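Alpha-galactosidase (Umbelopsis vinacea, PDB 3A5V) hydrolyses terminal alpha-linked galactose residues from galactosides, as a tetrameric glycoside hydrolase of family 27. Local coordinates at residues 172-177 with 184-189; 219-224 with 258-263. One frame throughout, in Å; residues are numbered along the deposited sequence.

Contacts 1 and 2 follow one another along the chain and are neighbours in the (beta/alpha)8 barrel, with centres about 14 Å apart. Contact 1 packs the short helix 173-176 on strand 183-185; contact 2 pairs the next barrel helix, 217-227, with helix 251-263. The residues just past the strand meet helix 217-227: CD1 of I186 lies 3.4 Å from CA of A224, and CB of S187 is 3.8 Å from CD of K223. I220 touches both contacts, its CG1 3.4 Å from OG of S187 and its CG2 packed on W261. On the strand side, the side chain of R185 comes within about 6 Å of a bound Tris molecule, probably from the crystallisation liquor, which may mark a pocket.

Contact 1. Residues 172-177 with 184-189; sequences GPWNFA and WRISGD
With chi1 at 40°, W184 holds its CG between the backbone N and the carbonyl carbon, which lays one face of its indole against the backbone of P173 and W174. The carbonyl O of P173 stands 4.0 Å above the W184 ring plane, over its centre, while CB of P173 rests 3.6 Å from CB of W184. Further along the indole, NE1 of W184 comes 3.5 Å from CA of W174, and the N-H itself is bonded to N237 on the adjacent strand. A177 reaches the benzo part, its CB 4.1 Å from CE3 of W184. These residues close one beta-alpha-beta unit of the TIM barrel, in which the short helix 173-176 connects parallel strands 162-165 and 183-185. A similar rotamer of W174 (chi1 45°) carries its indole to I186, whose CG2 lies 3.9 Å from CE3 of W174, the two side chains crossing at about a right angle. Outside the unit, V227 of helix 217-227 and L210 of a second subunit also pack on W174. At the end of the strand, R185 turns away from the helix; its NH2 makes a salt bridge to OD1 of D189 (2.7 Å), in the guanidinium plane, and also bonds the carbonyl O of S187.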
loop_
_atom_site.group_PDB
_atom_site.type_symbol
_atom_site.label_atom_id
_atom_site.label_comp_id
_atom_site.label_asym_id
_atom_site.label_seq_id
_atom_site.Cartn_x
_atom_site.Cartn_y
_atom_site.Cartn_z
ATOM N N GLY A 172 2.558 -2.190 11.932
ATOM C CA GLY A 172 2.273 -1.156 12.944
ATOM C C GLY A 172 2.095 -1.635 14.377
ATOM O O GLY A 172 0.985 -1.538 14.928
ATOM N N PRO A 173 3.188 -2.126 15.008
ATOM C CA PRO A 173 3.105 -2.597 16.404
ATOM C C PRO A 173 2.733 -1.481 17.397
ATOM O O PRO A 173 2.166 -1.786 18.437
ATOM C CB PRO A 173 4.502 -3.128 16.694
ATOM C CG PRO A 173 5.423 -2.380 15.696
ATOM C CD PRO A 173 4.559 -2.233 14.463
ATOM N N TRP A 174 3.022 -0.218 17.062
ATOM C CA TRP A 174 2.588 0.939 17.876
ATOM C C TRP A 174 1.058 1.009 18.026
ATOM O O TRP A 174 0.553 1.649 18.954
ATOM C CB TRP A 174 3.149 2.269 17.310
ATOM C CG TRP A 174 2.997 2.370 15.816
ATOM C CD1 TRP A 174 1.880 2.767 15.123
ATOM C CD2 TRP A 174 3.972 1.999 14.834
ATOM N NE1 TRP A 174 2.121 2.687 13.766
ATOM C CE2 TRP A 174 3.395 2.219 13.563
ATOM C CE3 TRP A 174 5.297 1.525 14.908
ATOM C CZ2 TRP A 174 4.095 1.987 12.361
ATOM C CZ3 TRP A 174 5.998 1.290 13.720
ATOM C CH2 TRP A 174 5.390 1.515 12.457
ATOM N N ASN A 175 0.332 0.361 17.104
ATOM C CA ASN A 175 -1.123 0.177 17.206
ATOM C C ASN A 175 -1.486 -1.168 17.857
ATOM O O ASN A 175 -2.254 -1.205 18.818
ATOM C CB ASN A 175 -1.808 0.266 15.821
ATOM C CG ASN A 175 -1.500 1.568 15.081
ATOM O OD1 ASN A 175 -1.574 2.673 15.646
ATOM N ND2 ASN A 175 -1.165 1.441 13.794
ATOM N N PHE A 176 -0.955 -2.273 17.322
ATOM C CA PHE A 176 -1.446 -3.600 17.705
ATOM C C PHE A 176 -0.837 -4.200 18.968
ATOM O O PHE A 176 -1.462 -5.041 19.624
ATOM C CB PHE A 176 -1.442 -4.613 16.528
ATOM C CG PHE A 176 -0.062 -5.182 16.171
ATOM C CD1 PHE A 176 0.575 -6.118 17.005
ATOM C CD2 PHE A 176 0.563 -4.822 14.963
ATOM C CE1 PHE A 176 1.832 -6.665 16.659
ATOM C CE2 PHE A 176 1.848 -5.352 14.614
ATOM C CZ PHE A 176 2.476 -6.276 15.478
ATOM N N ALA A 177 0.378 -3.775 19.302
ATOM C CA ALA A 177 1.175 -4.471 20.332
ATOM C C ALA A 177 1.155 -3.760 21.685
ATOM O O ALA A 177 1.740 -4.238 22.649
ATOM C CB ALA A 177 2.624 -4.635 19.851
ATOM N N TRP A 184 8.427 -2.223 21.275
ATOM C CA TRP A 184 8.387 -2.767 19.918
ATOM C C TRP A 184 9.373 -2.003 19.042
ATOM O O TRP A 184 9.334 -0.771 18.966
ATOM C CB TRP A 184 6.957 -2.730 19.326
ATOM C CG TRP A 184 6.235 -1.480 19.677
ATOM C CD1 TRP A 184 6.278 -0.279 19.001
ATOM C CD2 TRP A 184 5.426 -1.263 20.839
ATOM N NE1 TRP A 184 5.521 0.658 19.672
ATOM C CE2 TRP A 184 4.990 0.083 20.801
ATOM C CE3 TRP A 184 5.014 -2.083 21.909
ATOM C CZ2 TRP A 184 4.145 0.631 21.785
ATOM C CZ3 TRP A 184 4.190 -1.532 22.900
ATOM C CH2 TRP A 184 3.766 -0.188 22.829
ATOM N N ARG A 185 10.290 -2.742 18.429
ATOM C CA ARG A 185 11.118 -2.206 17.352
ATOM C C ARG A 185 10.238 -1.569 16.283
ATOM O O ARG A 185 9.201 -2.135 15.875
ATOM C CB ARG A 185 12.010 -3.309 16.769
ATOM C CG ARG A 185 13.181 -3.693 17.741
ATOM C CD ARG A 185 14.405 -2.706 17.583
ATOM N NE ARG A 185 14.746 -2.686 16.167
ATOM C CZ ARG A 185 15.394 -3.661 15.531
ATOM N NH1 ARG A 185 15.902 -4.697 16.203
ATOM N NH2 ARG A 185 15.539 -3.588 14.210
ATOM N N ILE A 186 10.621 -0.369 15.857
ATOM C CA ILE A 186 9.806 0.364 14.876
ATOM C C ILE A 186 10.397 0.376 13.475
ATOM O O ILE A 186 9.752 0.855 12.542
ATOM C CB ILE A 186 9.560 1.823 15.320
ATOM C CG1 ILE A 186 10.914 2.553 15.444
ATOM C CG2 ILE A 186 8.737 1.823 16.634
ATOM C CD1 ILE A 186 10.819 4.056 15.346
ATOM N N SER A 187 11.622 -0.126 13.329
ATOM C CA SER A 187 12.347 -0.007 12.061
ATOM C C SER A 187 13.278 -1.196 11.864
ATOM O O SER A 187 13.510 -1.969 12.796
ATOM C CB SER A 187 13.158 1.314 12.073
ATOM O OG SER A 187 14.284 1.166 12.910
ATOM N N GLY A 188 13.817 -1.332 10.651
ATOM C CA GLY A 188 14.972 -2.196 10.414
ATOM C C GLY A 188 16.170 -1.812 11.289
ATOM O O GLY A 188 16.219 -0.704 11.852
ATOM N N ASP A 189 17.127 -2.734 11.417
ATOM C CA ASP A 189 18.212 -2.590 12.398
ATOM C C ASP A 189 19.077 -1.374 12.095
ATOM O O ASP A 189 19.404 -1.098 10.941
ATOM C CB ASP A 189 19.145 -3.816 12.416
ATOM C CG ASP A 189 18.421 -5.139 12.598
ATOM O OD1 ASP A 189 17.186 -5.197 12.827
ATOM O OD2 ASP A 189 19.129 -6.161 12.499
#

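Contact 2. Residues 219-224 with 258-263; sequences NIINKA and YTIWAA
The end of the I221 side chain reaches helix 258-263, where I260 and W261 receive it: CG1 of I221 is 3.8 Å from CG2 of I260 and equally 3.8 Å from CZ3 of W261. The methyl end continues along I260, with CD1 of I221 4.0 Å from both CG1 and CG2 of that residue, the two isoleucines crossing at about a right angle. The second bump is the benzo end of W261. It reaches into the hollow beside I220 and I221, placing CH2 3.8 Å from CG2 of I220 and CZ3 against I221. In I220, CG2 lies anti to the backbone N (chi1 -71° for CG1), which turns this methyl rather than the CG1 arm to the indole. The segments run nearly parallel, at 22°, as neighbouring helices on the outside of a TIM barrel do, yet their axes stay 11.3 Å apart. That wide spacing is bridged by the long side chains, with I221 and W261 each leaning into the gap. F314 of the C-terminal beta sandwich packs on both I221 and I260, so the helix pair also forms part of the seam between barrel and sandwich. At its polar edge W261 gives NE1 to the carbonyl O of D240, leaving hydrocarbon to face helix 219-224; the pairing therefore rests on dispersion and burial of apolar surface, with shape rather than polar bonds setting its fit.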
loop_
_atom_site.group_PDB
_atom_site.type_symbol
_atom_site.label_atom_id
_atom_site.label_comp_id
_atom_site.label_asym_id
_atom_site.label_seq_id
_atom_site.Cartn_x
_atom_site.Cartn_y
_atom_site.Cartn_z
ATOM N N ASN A 219 18.023 7.859 9.286
ATOM C CA ASN A 219 16.907 7.076 8.731
ATOM C C ASN A 219 15.917 6.691 9.838
ATOM O O ASN A 219 14.697 6.878 9.708
ATOM C CB ASN A 219 17.443 5.826 7.984
ATOM C CG ASN A 219 16.328 4.904 7.492
ATOM O OD1 ASN A 219 15.741 4.134 8.277
ATOM N ND2 ASN A 219 16.036 4.960 6.183
ATOM N N ILE A 220 16.446 6.147 10.935
ATOM C CA ILE A 220 15.595 5.737 12.043
ATOM C C ILE A 220 14.892 6.925 12.707
ATOM O O ILE A 220 13.706 6.830 13.011
ATOM C CB ILE A 220 16.377 4.869 13.073
ATOM C CG1 ILE A 220 16.654 3.498 12.448
ATOM C CG2 ILE A 220 15.588 4.696 14.395
ATOM C CD1 ILE A 220 17.760 2.742 13.163
ATOM N N ILE A 221 15.604 8.040 12.903
ATOM C CA ILE A 221 14.968 9.227 13.500
ATOM C C ILE A 221 13.736 9.674 12.681
ATOM O O ILE A 221 12.698 10.006 13.252
ATOM C CB ILE A 221 15.954 10.420 13.668
ATOM C CG1 ILE A 221 17.033 10.067 14.711
ATOM C CG2 ILE A 221 15.179 11.709 14.075
ATOM C CD1 ILE A 221 18.194 11.021 14.761
ATOM N N ASN A 222 13.860 9.686 11.347
ATOM C CA ASN A 222 12.757 10.153 10.503
ATOM C C ASN A 222 11.540 9.231 10.569
ATOM O O ASN A 222 10.400 9.669 10.381
ATOM C CB ASN A 222 13.243 10.415 9.060
ATOM C CG ASN A 222 14.217 11.602 8.977
ATOM O OD1 ASN A 222 14.078 12.590 9.708
ATOM N ND2 ASN A 222 15.222 11.500 8.091
ATOM N N LYS A 223 11.768 7.961 10.882
ATOM C CA LYS A 223 10.661 7.011 11.145
ATOM C C LYS A 223 10.054 7.181 12.531
ATOM O O LYS A 223 8.829 7.158 12.697
ATOM C CB LYS A 223 11.138 5.554 10.970
ATOM C CG LYS A 223 11.495 5.222 9.517
ATOM C CD LYS A 223 12.337 3.942 9.396
ATOM C CE LYS A 223 12.521 3.600 7.910
ATOM N NZ LYS A 223 13.607 2.571 7.678
ATOM N N ALA A 224 10.914 7.344 13.532
ATOM C CA ALA A 224 10.465 7.429 14.919
ATOM C C ALA A 224 9.529 8.606 15.194
ATOM O O ALA A 224 8.637 8.494 16.040
ATOM C CB ALA A 224 11.672 7.507 15.856
ATOM N N TYR A 258 22.541 9.054 20.848
ATOM C CA TYR A 258 22.126 8.813 22.235
ATOM C C TYR A 258 21.023 9.788 22.692
ATOM O O TYR A 258 20.045 9.390 23.335
ATOM C CB TYR A 258 23.350 8.894 23.170
ATOM C CG TYR A 258 23.079 8.378 24.566
ATOM C CD1 TYR A 258 22.502 9.211 25.528
ATOM C CD2 TYR A 258 23.377 7.060 24.916
ATOM C CE1 TYR A 258 22.218 8.759 26.807
ATOM C CE2 TYR A 258 23.108 6.587 26.220
ATOM C CZ TYR A 258 22.525 7.454 27.154
ATOM O OH TYR A 258 22.258 7.033 28.447
ATOM N N THR A 259 21.206 11.067 22.385
ATOM C CA THR A 259 20.246 12.119 22.781
ATOM C C THR A 259 18.827 11.838 22.278
ATOM O O THR A 259 17.854 11.943 23.037
ATOM C CB THR A 259 20.697 13.499 22.233
ATOM O OG1 THR A 259 21.986 13.846 22.784
ATOM C CG2 THR A 259 19.650 14.600 22.550
ATOM N N ILE A 260 18.708 11.521 20.988
ATOM C CA ILE A 260 17.402 11.313 20.386
ATOM C C ILE A 260 16.762 10.020 20.902
ATOM O O ILE A 260 15.588 10.018 21.224
ATOM C CB ILE A 260 17.444 11.365 18.816
ATOM C CG1 ILE A 260 17.937 12.747 18.318
ATOM C CG2 ILE A 260 16.068 11.041 18.203
ATOM C CD1 ILE A 260 17.034 13.949 18.724
ATOM N N TRP A 261 17.535 8.935 20.987
ATOM C CA TRP A 261 17.034 7.688 21.598
ATOM C C TRP A 261 16.539 7.967 23.033
ATOM O O TRP A 261 15.456 7.522 23.434
ATOM C CB TRP A 261 18.157 6.650 21.650
ATOM C CG TRP A 261 18.293 5.720 20.422
ATOM C CD1 TRP A 261 18.365 4.355 20.469
ATOM C CD2 TRP A 261 18.396 6.074 19.020
ATOM N NE1 TRP A 261 18.503 3.837 19.212
ATOM C CE2 TRP A 261 18.528 4.859 18.299
ATOM C CE3 TRP A 261 18.378 7.289 18.305
ATOM C CZ2 TRP A 261 18.636 4.815 16.887
ATOM C CZ3 TRP A 261 18.487 7.249 16.891
ATOM C CH2 TRP A 261 18.614 6.012 16.203
ATOM N N ALA A 262 17.328 8.708 23.805
ATOM C CA ALA A 262 16.930 9.020 25.185
ATOM C C ALA A 262 15.638 9.865 25.217
ATOM O O ALA A 262 14.686 9.547 25.924
ATOM C CB ALA A 262 18.079 9.753 25.919
ATOM N N ALA A 263 15.609 10.944 24.446
ATOM C CA ALA A 263 14.467 11.891 24.490
ATOM C C ALA A 263 13.174 11.370 23.860
ATOM O O ALA A 263 12.091 11.859 24.173
ATOM C CB ALA A 263 14.874 13.258 23.842
#